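PDB 6MTZ: HepC.19480.a.B1 from Helicobacter pylori, which is of unknown function but probably acts as a metal-dependent phosphoesterase of the DHH/DHHA1 family. Local coordinates for residues Q10-S15 with Q36-N41; L14-L19 with V69-L74; Y22-V27 with C124-V129. All blocks are in the same frame, centred on the assembly; numbering follows the deposited sequence.

Contact 1. Residues Q10-S15 with Q36-N41; sequences QVYHLS and QCYNAN
V11 to S15 runs parallel to Q36 to N39, the strand axes 4.6 Å apart and 20° askew, and five backbone hydrogen bonds zip the pair from Q36 N on V11 O, 2.9 Å, to A40 N on S15 O, 3.1 Å. On one face Y12 and Y38 lie side by side, pointing the same way. Each ring carbon CG stands beside its own backbone N (chi1 -66° and -55°), and Y38 meets the edge of the Y12 ring in its plane, with Y38 OH 3.3 Å from Y12 CD2. L14 fills the next place on this face, CD1 lying 4.0 Å from Y38 CB and equally far from A40 CB; branched and apolar, it suits a buried spot. H13, S15, C37 and N39 occupy the other face. There H13 binds S28 through ND1, while N39 gives ND2 to H16 O and Q25 OE1 and takes a bond from R194, an amide suited to a buried polar junction. Strand 10-15, helix 19-29 and strand 35-39 form a beta-alpha-beta unit: helix 19-29 packs on the H13 and N39 face, helix 43-59 on the tyrosine face, and strand 64-70 flanks 10-15 on its other edge.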
# COMPACT_ATOMS: atom_id res chain seq x y z
N GLN A 10 -13.12 11.42 -13.32
CA GLN A 10 -12.61 10.37 -12.46
C GLN A 10 -11.09 10.32 -12.54
O GLN A 10 -10.52 10.19 -13.62
CB GLN A 10 -13.20 9.02 -12.85
CG GLN A 10 -14.72 9.02 -12.89
CD GLN A 10 -15.34 9.19 -11.51
OE1 GLN A 10 -14.83 8.65 -10.52
NE2 GLN A 10 -16.43 9.95 -11.43
N VAL A 11 -10.44 10.42 -11.38
CA VAL A 11 -8.99 10.44 -11.31
C VAL A 11 -8.51 9.09 -10.79
O VAL A 11 -9.02 8.58 -9.79
CB VAL A 11 -8.49 11.58 -10.42
CG1 VAL A 11 -6.98 11.53 -10.32
CG2 VAL A 11 -8.98 12.92 -10.98
N TYR A 12 -7.53 8.52 -11.49
CA TYR A 12 -6.84 7.31 -11.07
C TYR A 12 -5.38 7.67 -10.82
O TYR A 12 -4.67 8.06 -11.75
CB TYR A 12 -6.97 6.22 -12.14
CG TYR A 12 -8.40 5.77 -12.30
CD1 TYR A 12 -9.29 6.47 -13.10
CD2 TYR A 12 -8.87 4.65 -11.62
CE1 TYR A 12 -10.61 6.06 -13.23
CE2 TYR A 12 -10.18 4.24 -11.74
CZ TYR A 12 -11.05 4.94 -12.55
OH TYR A 12 -12.36 4.53 -12.67
N HIS A 13 -4.94 7.55 -9.56
CA HIS A 13 -3.63 8.08 -9.17
C HIS A 13 -2.73 6.97 -8.66
O HIS A 13 -2.90 6.48 -7.54
CB HIS A 13 -3.78 9.18 -8.12
CG HIS A 13 -2.49 9.86 -7.77
ND1 HIS A 13 -2.40 10.84 -6.80
CD2 HIS A 13 -1.23 9.69 -8.25
CE1 HIS A 13 -1.14 11.24 -6.70
NE2 HIS A 13 -0.42 10.56 -7.57
N LEU A 14 -1.73 6.62 -9.46
CA LEU A 14 -0.72 5.63 -9.11
C LEU A 14 0.57 6.32 -8.66
O LEU A 14 1.10 7.19 -9.37
CB LEU A 14 -0.44 4.72 -10.31
CG LEU A 14 0.83 3.87 -10.23
CD1 LEU A 14 0.71 2.85 -9.08
CD2 LEU A 14 1.14 3.21 -11.59
N SER A 15 1.08 5.91 -7.49
CA SER A 15 2.29 6.52 -6.92
C SER A 15 3.15 5.47 -6.23
O SER A 15 2.73 4.33 -6.02
CB SER A 15 1.94 7.65 -5.92
OG SER A 15 3.08 8.46 -5.69
N GLN A 36 -9.42 7.46 -7.12
CA GLN A 36 -8.99 6.16 -6.62
C GLN A 36 -7.47 6.08 -6.70
O GLN A 36 -6.89 6.37 -7.76
CB GLN A 36 -9.63 5.02 -7.42
CG GLN A 36 -9.11 3.62 -7.06
CD GLN A 36 -9.44 3.23 -5.63
OE1 GLN A 36 -10.61 3.04 -5.28
NE2 GLN A 36 -8.41 3.13 -4.78
N CYS A 37 -6.83 5.71 -5.60
CA CYS A 37 -5.38 5.68 -5.53
C CYS A 37 -4.84 4.25 -5.62
O CYS A 37 -5.52 3.28 -5.28
CB CYS A 37 -4.88 6.33 -4.25
SG CYS A 37 -5.12 8.09 -4.15
N TYR A 38 -3.60 4.15 -6.06
CA TYR A 38 -2.89 2.89 -6.25
C TYR A 38 -1.43 3.13 -5.92
O TYR A 38 -0.91 4.22 -6.14
CB TYR A 38 -3.00 2.38 -7.70
CG TYR A 38 -4.40 2.24 -8.25
CD1 TYR A 38 -5.11 3.34 -8.70
CD2 TYR A 38 -5.01 0.98 -8.35
CE1 TYR A 38 -6.38 3.22 -9.21
CE2 TYR A 38 -6.29 0.85 -8.87
CZ TYR A 38 -6.97 1.98 -9.30
OH TYR A 38 -8.24 1.90 -9.82
N ASN A 39 -0.76 2.09 -5.42
CA ASN A 39 0.64 2.23 -5.08
C ASN A 39 1.41 1.01 -5.57
O ASN A 39 0.88 -0.09 -5.66
CB ASN A 39 0.85 2.42 -3.58
CG ASN A 39 0.17 3.69 -3.08
OD1 ASN A 39 -1.05 3.72 -2.87
ND2 ASN A 39 0.95 4.74 -2.88
N ALA A 40 2.69 1.25 -5.87
CA ALA A 40 3.56 0.22 -6.40
C ALA A 40 4.97 0.50 -5.92
O ALA A 40 5.37 1.66 -5.80
CB ALA A 40 3.50 0.18 -7.94
N ASN A 41 5.70 -0.56 -5.61
CA ASN A 41 7.10 -0.39 -5.26
C ASN A 41 7.95 -0.62 -6.51
O ASN A 41 8.35 0.35 -7.16
CB ASN A 41 7.50 -1.34 -4.13
CG ASN A 41 8.91 -1.10 -3.65
OD1 ASN A 41 9.54 -0.12 -4.01
ND2 ASN A 41 9.41 -2.01 -2.82

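Contact 2. Residues L14-L19 with V69-L74; sequences LSHIDL and VSDLNL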
# COMPACT_ATOMS: atom_id res chain seq x y z
N LEU A 14 -1.73 6.62 -9.46
CA LEU A 14 -0.72 5.63 -9.11
C LEU A 14 0.57 6.32 -8.66
O LEU A 14 1.10 7.19 -9.37
CB LEU A 14 -0.44 4.72 -10.31
CG LEU A 14 0.83 3.87 -10.23
CD1 LEU A 14 0.71 2.85 -9.08
CD2 LEU A 14 1.14 3.21 -11.59
N SER A 15 1.08 5.91 -7.49
CA SER A 15 2.29 6.52 -6.92
C SER A 15 3.15 5.47 -6.23
O SER A 15 2.73 4.33 -6.02
CB SER A 15 1.94 7.65 -5.92
OG SER A 15 3.08 8.46 -5.69
N HIS A 16 4.36 5.88 -5.87
CA HIS A 16 5.32 5.00 -5.19
C HIS A 16 4.86 4.77 -3.74
O HIS A 16 3.76 5.15 -3.36
CB HIS A 16 6.72 5.61 -5.27
CG HIS A 16 7.83 4.68 -4.92
ND1 HIS A 16 7.98 3.44 -5.49
CD2 HIS A 16 8.88 4.82 -4.06
CE1 HIS A 16 9.06 2.85 -5.00
NE2 HIS A 16 9.62 3.66 -4.13
N ILE A 17 5.72 4.18 -2.91
CA ILE A 17 5.33 3.78 -1.56
C ILE A 17 6.06 4.52 -0.45
O ILE A 17 5.68 4.35 0.71
CB ILE A 17 5.48 2.26 -1.35
CG1 ILE A 17 6.92 1.82 -1.66
CG2 ILE A 17 4.44 1.50 -2.16
CD1 ILE A 17 7.27 0.51 -1.03
N ASP A 18 7.09 5.31 -0.72
CA ASP A 18 7.79 5.92 0.42
C ASP A 18 7.10 7.24 0.78
O ASP A 18 5.97 7.50 0.37
CB ASP A 18 9.27 6.07 0.09
CG ASP A 18 9.49 6.88 -1.17
OD1 ASP A 18 8.50 7.39 -1.74
OD2 ASP A 18 10.65 7.02 -1.61
N LEU A 19 7.77 8.11 1.54
CA LEU A 19 7.16 9.37 1.96
C LEU A 19 6.79 10.24 0.75
O LEU A 19 5.69 10.78 0.67
CB LEU A 19 8.10 10.14 2.90
CG LEU A 19 7.72 11.61 3.18
CD1 LEU A 19 6.42 11.69 3.95
CD2 LEU A 19 8.79 12.37 3.95
N VAL A 69 0.30 9.60 -12.62
CA VAL A 69 1.37 8.71 -12.18
C VAL A 69 2.50 9.58 -11.63
O VAL A 69 3.00 10.46 -12.34
CB VAL A 69 1.88 7.81 -13.32
CG1 VAL A 69 2.91 6.80 -12.80
CG2 VAL A 69 0.71 7.08 -14.01
N SER A 70 2.90 9.32 -10.39
CA SER A 70 3.87 10.17 -9.71
C SER A 70 4.92 9.31 -9.02
O SER A 70 4.59 8.26 -8.46
CB SER A 70 3.18 11.07 -8.66
OG SER A 70 2.37 10.29 -7.79
N ASP A 71 6.17 9.77 -9.08
CA ASP A 71 7.29 9.22 -8.32
C ASP A 71 7.68 7.82 -8.78
O ASP A 71 8.25 7.04 -8.01
CB ASP A 71 6.98 9.21 -6.81
CG ASP A 71 8.24 9.15 -5.97
OD1 ASP A 71 9.30 9.63 -6.44
OD2 ASP A 71 8.15 8.59 -4.84
N LEU A 72 7.36 7.49 -10.02
CA LEU A 72 7.72 6.21 -10.60
C LEU A 72 8.28 6.47 -11.99
O LEU A 72 7.81 7.37 -12.69
CB LEU A 72 6.51 5.28 -10.69
CG LEU A 72 5.85 4.87 -9.37
CD1 LEU A 72 4.40 4.51 -9.64
CD2 LEU A 72 6.57 3.69 -8.73
N ASN A 73 9.29 5.71 -12.39
CA ASN A 73 9.71 5.77 -13.77
C ASN A 73 9.27 4.50 -14.47
O ASN A 73 9.26 3.42 -13.86
CB ASN A 73 11.21 6.01 -13.93
CG ASN A 73 12.05 4.88 -13.43
OD1 ASN A 73 11.86 4.40 -12.31
ND2 ASN A 73 13.01 4.46 -14.25
N LEU A 74 8.83 4.64 -15.71
CA LEU A 74 8.39 3.51 -16.52
C LEU A 74 9.50 3.17 -17.51
O LEU A 74 10.23 4.05 -17.97
CB LEU A 74 7.09 3.85 -17.26
CG LEU A 74 5.93 4.43 -16.44
CD1 LEU A 74 4.76 4.83 -17.34
CD2 LEU A 74 5.47 3.45 -15.39
O HOH W 1 10.62 8.19 -4.02
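S70 OG is gripped by two groups, S15 OG at 2.9 Å and the ring nitrogen NE2 of H13. Its first torsion, 52°, sets OG between the backbone N and the carbonyl carbon of S70, placing it against S15 OG. S15 OG also bonds to G21 O, which extends a small polar network between the strand ends; serine fits here because a hydroxyl can both give and accept in little space. Beside it S70 N donates to L14 O, 3.0 Å with an angle of 156° at the hydrogen, one of the backbone bonds that join the two parallel strands, here at their ends. Past these bonds both chains leave the sheet, D71 through a positive phi. This places the contact at the C-terminal ends of inner strands of a parallel alpha/beta sheet, where such folds usually put their active sites. H16, D18 and D20 match the His-X-Asp-X-Asp pattern of DHH phosphoesterases, and D71 touches D102, H103 and H104, the Asp-His-His motif that gives the family its name, consistent with the metal-binding pocket of relatives. A water lies 2.7 Å from D18 OD2 and 2.6 Å from D71 OD2, bridging two carboxylates that are nearly coplanar. Their other approach, D18 OD1 to D71 OD2 at 3.3 Å, sets two acceptors against each other. D18 OD1 also caps helix 19-29 by accepting from G21 N. The H16 ring stands 86° from the D71 carboxylate, and H16 CB comes within 3.3 Å of D71 OD2. L72 serves as an apolar wedge: CD1 lies 3.7 Å from L14 CG, the two side chains crossing at about a right angle, while CD2 reaches to 3.5 Å from H16 ND1.

Contact 3. Residues Y22-V27 with C124-V129; sequences YACQLV and CATKIV
A chi1 of -70° points SG of C24 at the backbone of A125 and T126, and a chi1 of -68° turns OG1 of T126 back to A23 CB and the C24 backbone; each atom stands anti to its own carbonyl carbon. The residues belong to helices 19-29 and 125-136, neighbours on one face of the parallel sheet in a Rossmann-like alpha/beta domain. The short helical segments run the same way, 21° apart in direction, with axes only 8.4 Å from each other, a close approach that small side chains allow. C24 SG reaches between A125, T126 and V129. It lies 3.5 Å from T126 N, at the backbone of the partner helix, and also touches A125 CB at 3.7 Å and V129 CG2 at the same distance. A single sulfur, slim and fairly apolar, suits this place between backbone and methyls. T126 turns its two branches to different neighbours. OG1 sits against A23 CB at 3.1 Å, a tight approach over an alanine that has little side chain to bring, while CG2 packs on V27 CG2 at 3.8 Å. One turn further on, V27 and V129 pass one another antiparallel, CG1 to CG1 at 3.9 Å; their beta-branched form keeps both methyls close to the helix surface. V27 also touches V152 of helix 145-159. D20, in the first turn of helix 19-29, accepts from A125 N and T126 N through its two carboxylate oxygens, so the first helix holds the start of the second. At that same start C124 takes the N-cap position, its SG accepting from K127 N over 3.3 Å.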
# COMPACT_ATOMS: atom_id res chain seq x y z
N TYR A 22 3.72 8.61 -1.04
CA TYR A 22 2.40 8.77 -0.44
C TYR A 22 1.99 10.23 -0.29
O TYR A 22 0.81 10.54 -0.38
CB TYR A 22 2.34 8.07 0.93
CG TYR A 22 2.04 6.59 0.84
CD1 TYR A 22 0.77 6.15 0.49
CD2 TYR A 22 3.01 5.64 1.10
CE1 TYR A 22 0.49 4.80 0.39
CE2 TYR A 22 2.74 4.28 1.00
CZ TYR A 22 1.48 3.87 0.65
OH TYR A 22 1.21 2.52 0.57
N ALA A 23 2.94 11.13 -0.05
CA ALA A 23 2.62 12.56 -0.01
C ALA A 23 2.01 13.06 -1.33
O ALA A 23 1.17 13.97 -1.33
CB ALA A 23 3.88 13.35 0.34
N CYS A 24 2.43 12.49 -2.47
CA CYS A 24 1.78 12.83 -3.73
C CYS A 24 0.28 12.62 -3.63
O CYS A 24 -0.51 13.41 -4.17
CB CYS A 24 2.35 11.98 -4.88
SG CYS A 24 4.04 12.41 -5.31
N GLN A 25 -0.14 11.56 -2.95
CA GLN A 25 -1.55 11.22 -2.88
C GLN A 25 -2.29 11.98 -1.80
O GLN A 25 -3.50 12.22 -1.94
CB GLN A 25 -1.69 9.72 -2.66
CG GLN A 25 -1.21 8.95 -3.88
CD GLN A 25 -1.14 7.46 -3.65
OE1 GLN A 25 -0.79 7.00 -2.56
NE2 GLN A 25 -1.47 6.70 -4.68
N LEU A 26 -1.61 12.38 -0.71
CA LEU A 26 -2.19 13.39 0.17
C LEU A 26 -2.51 14.65 -0.63
O LEU A 26 -3.59 15.23 -0.50
CB LEU A 26 -1.24 13.72 1.32
CG LEU A 26 -1.73 14.72 2.38
CD1 LEU A 26 -1.04 14.45 3.71
CD2 LEU A 26 -1.46 16.16 2.00
N VAL A 27 -1.57 15.06 -1.47
CA VAL A 27 -1.77 16.29 -2.24
C VAL A 27 -2.93 16.12 -3.20
O VAL A 27 -3.85 16.95 -3.24
CB VAL A 27 -0.47 16.67 -2.97
CG1 VAL A 27 -0.76 17.70 -4.08
CG2 VAL A 27 0.57 17.21 -1.98
N CYS A 124 11.24 17.07 -5.56
CA CYS A 124 10.62 15.81 -5.23
C CYS A 124 9.31 15.68 -6.00
O CYS A 124 8.75 16.67 -6.49
CB CYS A 124 10.37 15.70 -3.72
SG CYS A 124 8.97 16.71 -3.14
N ALA A 125 8.83 14.44 -6.10
CA ALA A 125 7.60 14.20 -6.85
C ALA A 125 6.42 14.92 -6.23
O ALA A 125 5.57 15.45 -6.95
CB ALA A 125 7.33 12.70 -6.94
N THR A 126 6.35 14.97 -4.89
CA THR A 126 5.24 15.65 -4.24
C THR A 126 5.14 17.12 -4.65
O THR A 126 4.04 17.62 -4.92
CB THR A 126 5.35 15.52 -2.72
OG1 THR A 126 5.15 14.15 -2.36
CG2 THR A 126 4.28 16.34 -2.03
N LYS A 127 6.28 17.81 -4.75
CA LYS A 127 6.22 19.22 -5.12
C LYS A 127 5.82 19.38 -6.58
O LYS A 127 5.04 20.27 -6.92
CB LYS A 127 7.57 19.89 -4.85
CG LYS A 127 7.56 21.41 -5.08
CD LYS A 127 8.71 22.09 -4.32
CE LYS A 127 8.63 23.63 -4.42
NZ LYS A 127 9.89 24.28 -3.96
N ILE A 128 6.34 18.52 -7.46
CA ILE A 128 5.90 18.52 -8.86
C ILE A 128 4.39 18.31 -8.95
O ILE A 128 3.69 19.05 -9.65
CB ILE A 128 6.67 17.45 -9.67
CG1 ILE A 128 8.18 17.69 -9.63
CG2 ILE A 128 6.17 17.43 -11.11
CD1 ILE A 128 8.97 16.55 -10.23
N VAL A 129 3.86 17.29 -8.25
CA VAL A 129 2.41 17.07 -8.25
C VAL A 129 1.68 18.32 -7.79
O VAL A 129 0.71 18.76 -8.41
CB VAL A 129 2.04 15.86 -7.36
CG1 VAL A 129 0.51 15.77 -7.22
CG2 VAL A 129 2.61 14.58 -7.94

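All three contacts are buried, and none lies on the surface. Contacts 1 and 2 share L14 and S15 and hold opposite edges of strand 10-15, the first along its length by regular backbone bonds, the second at its end, where the strands give way to loops and charged, water-linked groups gather. Contact 3 turns from strands to two helices on one face and relies on sulfur, methyl and small-residue packing. The three nevertheless interlock: Q25 of the helix in contact 3 bonds to N39 and to H13 O in contact 1, H13 of contact 1 ties to contact 2 through its ring, and V129 reaches S70 CB, bringing helix and strand ends together.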